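Local coordinates for trwC protein (Escherichia coli, PDB 1OMH) that probably nicks plasmid DNA at the origin of transfer through its N-terminal relaxase domain, the part present here, and so initiates bacterial conjugation, at residues R9-Y19 against E49-A60. Residues are numbered along the deposited sequence; the frame is centred on the assembly and turned at random.
Sequences RQDIGRAASYY and EVDSKRFRELLA. With SO4 (sulfate ion), chain E.
Tyr19 reaches past the start of helix 52-60 and lays one ring face against Ser52, whose CB sits 4.0 Å from the ring centroid and 11° off the normal, a CH-pi contact. With CG anti to the backbone N (chi1 -174°), the ring extends far enough for its edge to meet Val50 O in the ring plane; Tyr19 CE2 lies 2.9 Å from that oxygen. Tyr19 OH lies 3.9 Å from Glu49 CD, and a water sits between this hydroxyl and Ser52 N, accepting from the latter. Arg56 spreads one guanidinium face over Ala16, its CZ 3.3 Å from Ala16 CB, and a second water bridges Arg56 NH1 to Gly13 O. Helices 12-17 and 52-60 run roughly antiparallel (150°) on one face of the five-stranded antiparallel sheet of the relaxase fold. On the buried side Phe55 turns its ring edge to Ala15 O, CE1 at 3.6 Å, and packs edge-to-face on Phe148. Leu59 points toward helix 12-17: its CB meets Ile12 CD1 at 4.0 Å and its CD1 meets Ala15 CB, while both Ile12 and Leu59 rest on Ile82 of strand 81-89. Tyr18 stacks on His163, a zinc ligand in metal-bound crystals of this protein.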
ATOM      1  N   ARG B   9      -5.835  -1.625 -17.394  1.00 30.43           N
ATOM      2  CA  ARG B   9      -5.178  -2.610 -18.251  1.00 35.43           C
ATOM      3  C   ARG B   9      -3.672  -2.412 -18.353  1.00 32.56           C
ATOM      4  O   ARG B   9      -2.901  -3.344 -18.131  1.00 33.01           O
ATOM      5  CB  ARG B   9      -5.763  -2.575 -19.663  1.00 35.18           C
ATOM      6  CG  ARG B   9      -5.387  -3.790 -20.497  1.00 39.90           C
ATOM      7  CD  ARG B   9      -6.399  -4.897 -20.275  1.00 42.97           C
ATOM      8  NE  ARG B   9      -5.800  -6.175 -19.918  1.00 45.77           N
ATOM      9  CZ  ARG B   9      -6.504  -7.268 -19.646  1.00 43.52           C
ATOM     10  NH1 ARG B   9      -7.830  -7.235 -19.693  1.00 36.41           N
ATOM     11  NH2 ARG B   9      -5.882  -8.392 -19.321  1.00 40.12           N
ATOM     12  N   GLN B  10      -3.266  -1.197 -18.703  1.00 34.20           N
ATOM     13  CA  GLN B  10      -1.856  -0.859 -18.852  1.00 36.80           C
ATOM     14  C   GLN B  10      -1.013  -1.126 -17.599  1.00 38.24           C
ATOM     15  O   GLN B  10       0.212  -1.169 -17.679  1.00 38.54           O
ATOM     16  CB  GLN B  10      -1.715   0.614 -19.238  1.00 40.68           C
ATOM     17  CG  GLN B  10      -2.088   1.581 -18.118  1.00 45.49           C
ATOM     18  CD  GLN B  10      -1.911   3.036 -18.513  1.00 49.26           C
ATOM     19  OE1 GLN B  10      -2.624   3.547 -19.377  1.00 51.39           O
ATOM     20  N   ASP B  11      -1.658  -1.299 -16.446  1.00 35.65           N
ATOM     21  CA  ASP B  11      -0.924  -1.547 -15.200  1.00 31.67           C
ATOM     22  C   ASP B  11      -0.959  -3.014 -14.782  1.00 30.11           C
ATOM     23  O   ASP B  11      -0.463  -3.370 -13.714  1.00 30.26           O
ATOM     24  CB  ASP B  11      -1.509  -0.724 -14.041  1.00 30.57           C
ATOM     25  CG  ASP B  11      -1.673   0.745 -14.378  1.00 34.04           C
ATOM     26  OD1 ASP B  11      -0.722   1.352 -14.917  1.00 35.92           O
ATOM     27  OD2 ASP B  11      -2.756   1.301 -14.086  1.00 30.57           O
ATOM     28  N   ILE B  12      -1.537  -3.873 -15.610  1.00 25.75           N
ATOM     29  CA  ILE B  12      -1.637  -5.275 -15.233  1.00 26.78           C
ATOM     30  C   ILE B  12      -0.266  -5.918 -15.019  1.00 27.56           C
ATOM     31  O   ILE B  12      -0.123  -6.822 -14.195  1.00 25.94           O
ATOM     32  CB  ILE B  12      -2.466  -6.067 -16.268  1.00 29.76           C
ATOM     33  CG1 ILE B  12      -2.953  -7.372 -15.643  1.00 33.06           C
ATOM     34  CG2 ILE B  12      -1.643  -6.323 -17.518  1.00 32.48           C
ATOM     35  CD1 ILE B  12      -4.185  -7.957 -16.328  1.00 31.37           C
ATOM     36  N   GLY B  13       0.739  -5.439 -15.744  1.00 29.27           N
ATOM     37  CA  GLY B  13       2.079  -5.974 -15.581  1.00 32.33           C
ATOM     38  C   GLY B  13       2.651  -5.515 -14.250  1.00 33.24           C
ATOM     39  O   GLY B  13       3.233  -6.299 -13.497  1.00 32.43           O
ATOM     40  N   ARG B  14       2.478  -4.230 -13.961  1.00 33.59           N
ATOM     41  CA  ARG B  14       2.962  -3.640 -12.719  1.00 35.81           C
ATOM     42  C   ARG B  14       2.327  -4.352 -11.524  1.00 34.69           C
ATOM     43  O   ARG B  14       3.019  -4.786 -10.604  1.00 35.37           O
ATOM     44  CB  ARG B  14       2.619  -2.142 -12.685  1.00 34.83           C
ATOM     45  CG  ARG B  14       3.025  -1.417 -11.405  1.00 43.30           C
ATOM     46  CD  ARG B  14       2.426  -0.007 -11.334  1.00 46.25           C
ATOM     47  NE  ARG B  14       2.948   0.893 -12.362  1.00 51.98           N
ATOM     48  CZ  ARG B  14       4.201   1.346 -12.403  1.00 55.41           C
ATOM     49  NH1 ARG B  14       5.078   0.988 -11.471  1.00 54.86           N
ATOM     50  NH2 ARG B  14       4.582   2.160 -13.380  1.00 56.14           N
ATOM     51  N   ALA B  15       1.006  -4.481 -11.552  1.00 33.12           N
ATOM     52  CA  ALA B  15       0.279  -5.138 -10.470  1.00 33.48           C
ATOM     53  C   ALA B  15       0.750  -6.573 -10.260  1.00 35.91           C
ATOM     54  O   ALA B  15       0.849  -7.045  -9.127  1.00 33.43           O
ATOM     55  CB  ALA B  15      -1.214  -5.119 -10.761  1.00 31.60           C
ATOM     56  N   ALA B  16       1.043  -7.264 -11.358  1.00 33.28           N
ATOM     57  CA  ALA B  16       1.495  -8.646 -11.285  1.00 35.10           C
ATOM     58  C   ALA B  16       2.910  -8.758 -10.722  1.00 32.12           C
ATOM     59  O   ALA B  16       3.256  -9.762 -10.104  1.00 36.12           O
ATOM     60  CB  ALA B  16       1.426  -9.290 -12.672  1.00 32.07           C
ATOM     61  N   SER B  17       3.721  -7.722 -10.926  1.00 33.78           N
ATOM     62  CA  SER B  17       5.104  -7.719 -10.446  1.00 32.97           C
ATOM     63  C   SER B  17       5.226  -7.631  -8.926  1.00 33.90           C
ATOM     64  O   SER B  17       6.275  -7.944  -8.365  1.00 36.36           O
ATOM     65  CB  SER B  17       5.874  -6.555 -11.068  1.00 31.47           C
ATOM     66  OG  SER B  17       5.476  -5.319 -10.496  1.00 32.23           O
ATOM     67  N   TYR B  18       4.162  -7.196  -8.262  1.00 28.46           N
ATOM     68  CA  TYR B  18       4.176  -7.073  -6.809  1.00 31.94           C
ATOM     69  C   TYR B  18       4.416  -8.420  -6.139  1.00 31.12           C
ATOM     70  O   TYR B  18       4.908  -8.486  -5.017  1.00 26.74           O
ATOM     71  CB  TYR B  18       2.854  -6.465  -6.327  1.00 29.84           C
ATOM     72  CG  TYR B  18       2.672  -5.018  -6.736  1.00 31.82           C
ATOM     73  CD1 TYR B  18       1.398  -4.473  -6.898  1.00 31.89           C
ATOM     74  CD2 TYR B  18       3.776  -4.193  -6.959  1.00 29.07           C
ATOM     75  CE1 TYR B  18       1.226  -3.142  -7.274  1.00 31.08           C
ATOM     76  CE2 TYR B  18       3.616  -2.859  -7.335  1.00 33.63           C
ATOM     77  CZ  TYR B  18       2.342  -2.341  -7.492  1.00 34.66           C
ATOM     78  OH  TYR B  18       2.184  -1.027  -7.868  1.00 34.30           O
ATOM     79  N   TYR B  19       4.076  -9.496  -6.838  1.00 39.80           N
ATOM     80  CA  TYR B  19       4.260 -10.838  -6.299  1.00 44.92           C
ATOM     81  C   TYR B  19       5.744 -11.186  -6.208  1.00 51.40           C
ATOM     82  O   TYR B  19       6.597 -10.447  -6.702  1.00 57.33           O
ATOM     83  CB  TYR B  19       3.532 -11.865  -7.174  1.00 41.87           C
ATOM     84  CG  TYR B  19       3.548 -13.263  -6.603  1.00 41.12           C
ATOM     85  CD1 TYR B  19       4.700 -14.047  -6.654  1.00 41.23           C
ATOM     86  CD2 TYR B  19       2.420 -13.787  -5.972  1.00 39.20           C
ATOM     87  CE1 TYR B  19       4.730 -15.322  -6.088  1.00 41.17           C
ATOM     88  CE2 TYR B  19       2.439 -15.053  -5.404  1.00 41.12           C
ATOM     89  CZ  TYR B  19       3.596 -15.816  -5.465  1.00 43.76           C
ATOM     90  OH  TYR B  19       3.614 -17.070  -4.900  1.00 45.94           O
ATOM     91  N   GLU B  49      -1.213 -18.071   1.145  1.00 32.33           N
ATOM     92  CA  GLU B  49      -0.372 -17.498   0.103  1.00 32.52           C
ATOM     93  C   GLU B  49      -1.128 -17.282  -1.204  1.00 32.13           C
ATOM     94  O   GLU B  49      -2.027 -18.045  -1.561  1.00 33.29           O
ATOM     95  CB  GLU B  49       0.853 -18.388  -0.154  1.00 34.44           C
ATOM     96  CG  GLU B  49       1.823 -17.805  -1.180  1.00 39.94           C
ATOM     97  CD  GLU B  49       3.045 -18.677  -1.415  1.00 47.96           C
ATOM     98  OE1 GLU B  49       2.896 -19.798  -1.948  1.00 47.22           O
ATOM     99  OE2 GLU B  49       4.159 -18.237  -1.064  1.00 52.54           O
ATOM    100  N   VAL B  50      -0.745 -16.234  -1.921  1.00 27.81           N
ATOM    101  CA  VAL B  50      -1.374 -15.910  -3.192  1.00 32.05           C
ATOM    102  C   VAL B  50      -0.799 -16.753  -4.325  1.00 33.40           C
ATOM    103  O   VAL B  50       0.412 -16.946  -4.415  1.00 30.92           O
ATOM    104  CB  VAL B  50      -1.172 -14.416  -3.548  1.00 28.55           C
ATOM    105  CG1 VAL B  50      -1.656 -14.142  -4.963  1.00 22.44           C
ATOM    106  CG2 VAL B  50      -1.916 -13.538  -2.557  1.00 27.13           C
ATOM    107  N   ASP B  51      -1.676 -17.274  -5.177  1.00 33.57           N
ATOM    108  CA  ASP B  51      -1.229 -18.047  -6.325  1.00 33.18           C
ATOM    109  C   ASP B  51      -1.161 -17.032  -7.453  1.00 30.90           C
ATOM    110  O   ASP B  51      -2.185 -16.493  -7.877  1.00 33.15           O
ATOM    111  CB  ASP B  51      -2.230 -19.141  -6.683  1.00 37.90           C
ATOM    112  CG  ASP B  51      -1.858 -19.861  -7.965  1.00 39.89           C
ATOM    113  OD1 ASP B  51      -0.851 -20.599  -7.961  1.00 42.23           O
ATOM    114  OD2 ASP B  51      -2.562 -19.675  -8.980  1.00 42.36           O
ATOM    115  N   SER B  52       0.048 -16.762  -7.929  1.00 26.01           N
ATOM    116  CA  SER B  52       0.248 -15.782  -8.985  1.00 26.56           C
ATOM    117  C   SER B  52      -0.605 -16.020 -10.222  1.00 28.33           C
ATOM    118  O   SER B  52      -1.035 -15.070 -10.867  1.00 26.89           O
ATOM    119  CB  SER B  52       1.721 -15.739  -9.395  1.00 27.80           C
ATOM    120  OG  SER B  52       2.116 -16.968  -9.974  1.00 33.67           O
ATOM    121  N   LYS B  53      -0.848 -17.284 -10.559  1.00 30.43           N
ATOM    122  CA  LYS B  53      -1.643 -17.578 -11.741  1.00 34.15           C
ATOM    123  C   LYS B  53      -3.086 -17.138 -11.543  1.00 28.67           C
ATOM    124  O   LYS B  53      -3.648 -16.449 -12.394  1.00 32.78           O
ATOM    125  CB  LYS B  53      -1.600 -19.073 -12.080  1.00 33.55           C
ATOM    126  CG  LYS B  53      -2.153 -19.372 -13.472  1.00 39.02           C
ATOM    127  CD  LYS B  53      -2.176 -20.864 -13.788  1.00 44.63           C
ATOM    128  CE  LYS B  53      -2.746 -21.100 -15.182  1.00 46.19           C
ATOM    129  NZ  LYS B  53      -2.851 -22.545 -15.521  1.00 52.11           N
ATOM    130  N   ARG B  54      -3.687 -17.534 -10.427  1.00 28.39           N
ATOM    131  CA  ARG B  54      -5.066 -17.154 -10.164  1.00 32.32           C
ATOM    132  C   ARG B  54      -5.137 -15.628 -10.075  1.00 33.53           C
ATOM    133  O   ARG B  54      -6.088 -15.011 -10.557  1.00 30.06           O
ATOM    134  CB  ARG B  54      -5.558 -17.792  -8.860  1.00 33.89           C
ATOM    135  CG  ARG B  54      -7.077 -17.741  -8.664  1.00 37.06           C
ATOM    136  CD  ARG B  54      -7.809 -18.555  -9.728  1.00 38.96           C
ATOM    137  NE  ARG B  54      -9.260 -18.378  -9.676  1.00 43.51           N
ATOM    138  CZ  ARG B  54     -10.043 -18.853  -8.710  1.00 43.48           C
ATOM    139  NH1 ARG B  54      -9.525 -19.541  -7.702  1.00 42.90           N
ATOM    140  NH2 ARG B  54     -11.351 -18.640  -8.756  1.00 46.94           N
ATOM    141  N   PHE B  55      -4.110 -15.025  -9.484  1.00 30.66           N
ATOM    142  CA  PHE B  55      -4.064 -13.575  -9.333  1.00 28.02           C
ATOM    143  C   PHE B  55      -4.095 -12.834 -10.666  1.00 28.06           C
ATOM    144  O   PHE B  55      -4.850 -11.874 -10.816  1.00 22.26           O
ATOM    145  CB  PHE B  55      -2.823 -13.160  -8.537  1.00 26.23           C
ATOM    146  CG  PHE B  55      -2.766 -11.689  -8.217  1.00 23.22           C
ATOM    147  CD1 PHE B  55      -1.740 -10.895  -8.718  1.00 25.72           C
ATOM    148  CD2 PHE B  55      -3.735 -11.100  -7.409  1.00 22.82           C
ATOM    149  CE1 PHE B  55      -1.674  -9.529  -8.417  1.00 24.38           C
ATOM    150  CE2 PHE B  55      -3.678  -9.735  -7.101  1.00 22.18           C
ATOM    151  CZ  PHE B  55      -2.648  -8.953  -7.606  1.00 21.98           C
ATOM    152  N   ARG B  56      -3.283 -13.265 -11.632  1.00 28.97           N
ATOM    153  CA  ARG B  56      -3.251 -12.604 -12.939  1.00 30.96           C
ATOM    154  C   ARG B  56      -4.599 -12.672 -13.659  1.00 30.44           C
ATOM    155  O   ARG B  56      -5.034 -11.694 -14.264  1.00 31.15           O
ATOM    156  CB  ARG B  56      -2.164 -13.206 -13.846  1.00 27.77           C
ATOM    157  CG  ARG B  56      -0.778 -12.574 -13.697  1.00 34.33           C
ATOM    158  CD  ARG B  56       0.249 -13.254 -14.611  1.00 28.24           C
ATOM    159  NE  ARG B  56       1.594 -12.700 -14.469  1.00 32.97           N
ATOM    160  CZ  ARG B  56       1.992 -11.534 -14.970  1.00 38.97           C
ATOM    161  NH1 ARG B  56       3.240 -11.121 -14.782  1.00 34.41           N
ATOM    162  NH2 ARG B  56       1.148 -10.778 -15.664  1.00 42.48           N
ATOM    163  N   GLU B  57      -5.260 -13.821 -13.605  1.00 29.70           N
ATOM    164  CA  GLU B  57      -6.542 -13.932 -14.278  1.00 38.22           C
ATOM    165  C   GLU B  57      -7.586 -13.060 -13.590  1.00 36.04           C
ATOM    166  O   GLU B  57      -8.343 -12.354 -14.260  1.00 35.17           O
ATOM    167  CB  GLU B  57      -7.011 -15.385 -14.338  1.00 37.91           C
ATOM    168  CG  GLU B  57      -7.066 -16.099 -13.017  1.00 46.70           C
ATOM    169  CD  GLU B  57      -7.703 -17.469 -13.146  1.00 53.94           C
ATOM    170  OE1 GLU B  57      -8.908 -17.598 -12.826  1.00 58.58           O
ATOM    171  OE2 GLU B  57      -7.001 -18.408 -13.586  1.00 49.20           O
ATOM    172  N   LEU B  58      -7.620 -13.102 -12.260  1.00 32.85           N
ATOM    173  CA  LEU B  58      -8.568 -12.283 -11.516  1.00 29.63           C
ATOM    174  C   LEU B  58      -8.386 -10.831 -11.923  1.00 28.60           C
ATOM    175  O   LEU B  58      -9.360 -10.100 -12.103  1.00 28.88           O
ATOM    176  CB  LEU B  58      -8.367 -12.447 -10.017  1.00 27.85           C
ATOM    177  CG  LEU B  58      -8.859 -13.776  -9.448  1.00 30.59           C
ATOM    178  CD1 LEU B  58      -8.536 -13.842  -7.976  1.00 26.90           C
ATOM    179  CD2 LEU B  58     -10.363 -13.917  -9.672  1.00 33.43           C
ATOM    180  N   LEU B  59      -7.136 -10.408 -12.088  1.00 25.77           N
ATOM    181  CA  LEU B  59      -6.869  -9.040 -12.514  1.00 26.98           C
ATOM    182  C   LEU B  59      -7.532  -8.843 -13.875  1.00 30.77           C
ATOM    183  O   LEU B  59      -8.031  -7.765 -14.185  1.00 25.30           O
ATOM    184  CB  LEU B  59      -5.362  -8.797 -12.637  1.00 29.55           C
ATOM    185  CG  LEU B  59      -4.545  -8.621 -11.352  1.00 28.52           C
ATOM    186  CD1 LEU B  59      -3.059  -8.710 -11.675  1.00 26.31           C
ATOM    187  CD2 LEU B  59      -4.872  -7.279 -10.710  1.00 17.15           C
ATOM    188  N   ALA B  60      -7.535  -9.902 -14.680  1.00 33.45           N
ATOM    189  CA  ALA B  60      -8.131  -9.861 -16.012  1.00 37.99           C
ATOM    190  C   ALA B  60      -9.653 -10.004 -15.959  1.00 39.72           C
ATOM    191  O   ALA B  60     -10.324  -9.907 -16.986  1.00 38.76           O
ATOM    192  CB  ALA B  60      -7.528 -10.965 -16.886  1.00 34.80           C
TER
HETATM  193  S   SO4 E 303       7.810   2.741 -12.440  1.00 48.01           S
HETATM  194  O1  SO4 E 303       9.279   2.655 -12.334  1.00 56.88           O
HETATM  195  O2  SO4 E 303       7.386   4.156 -12.436  1.00 49.84           O
HETATM  196  O3  SO4 E 303       7.198   2.049 -11.290  1.00 44.03           O
HETATM  197  O4  SO4 E 303       7.378   2.101 -13.697  1.00 50.01           O
HETATM  198  O   HOH W   1       4.714  -8.723 -14.447  1.00 44.26           O
HETATM  199  O   HOH W   2       2.341 -18.528  -7.172  1.00 47.57           O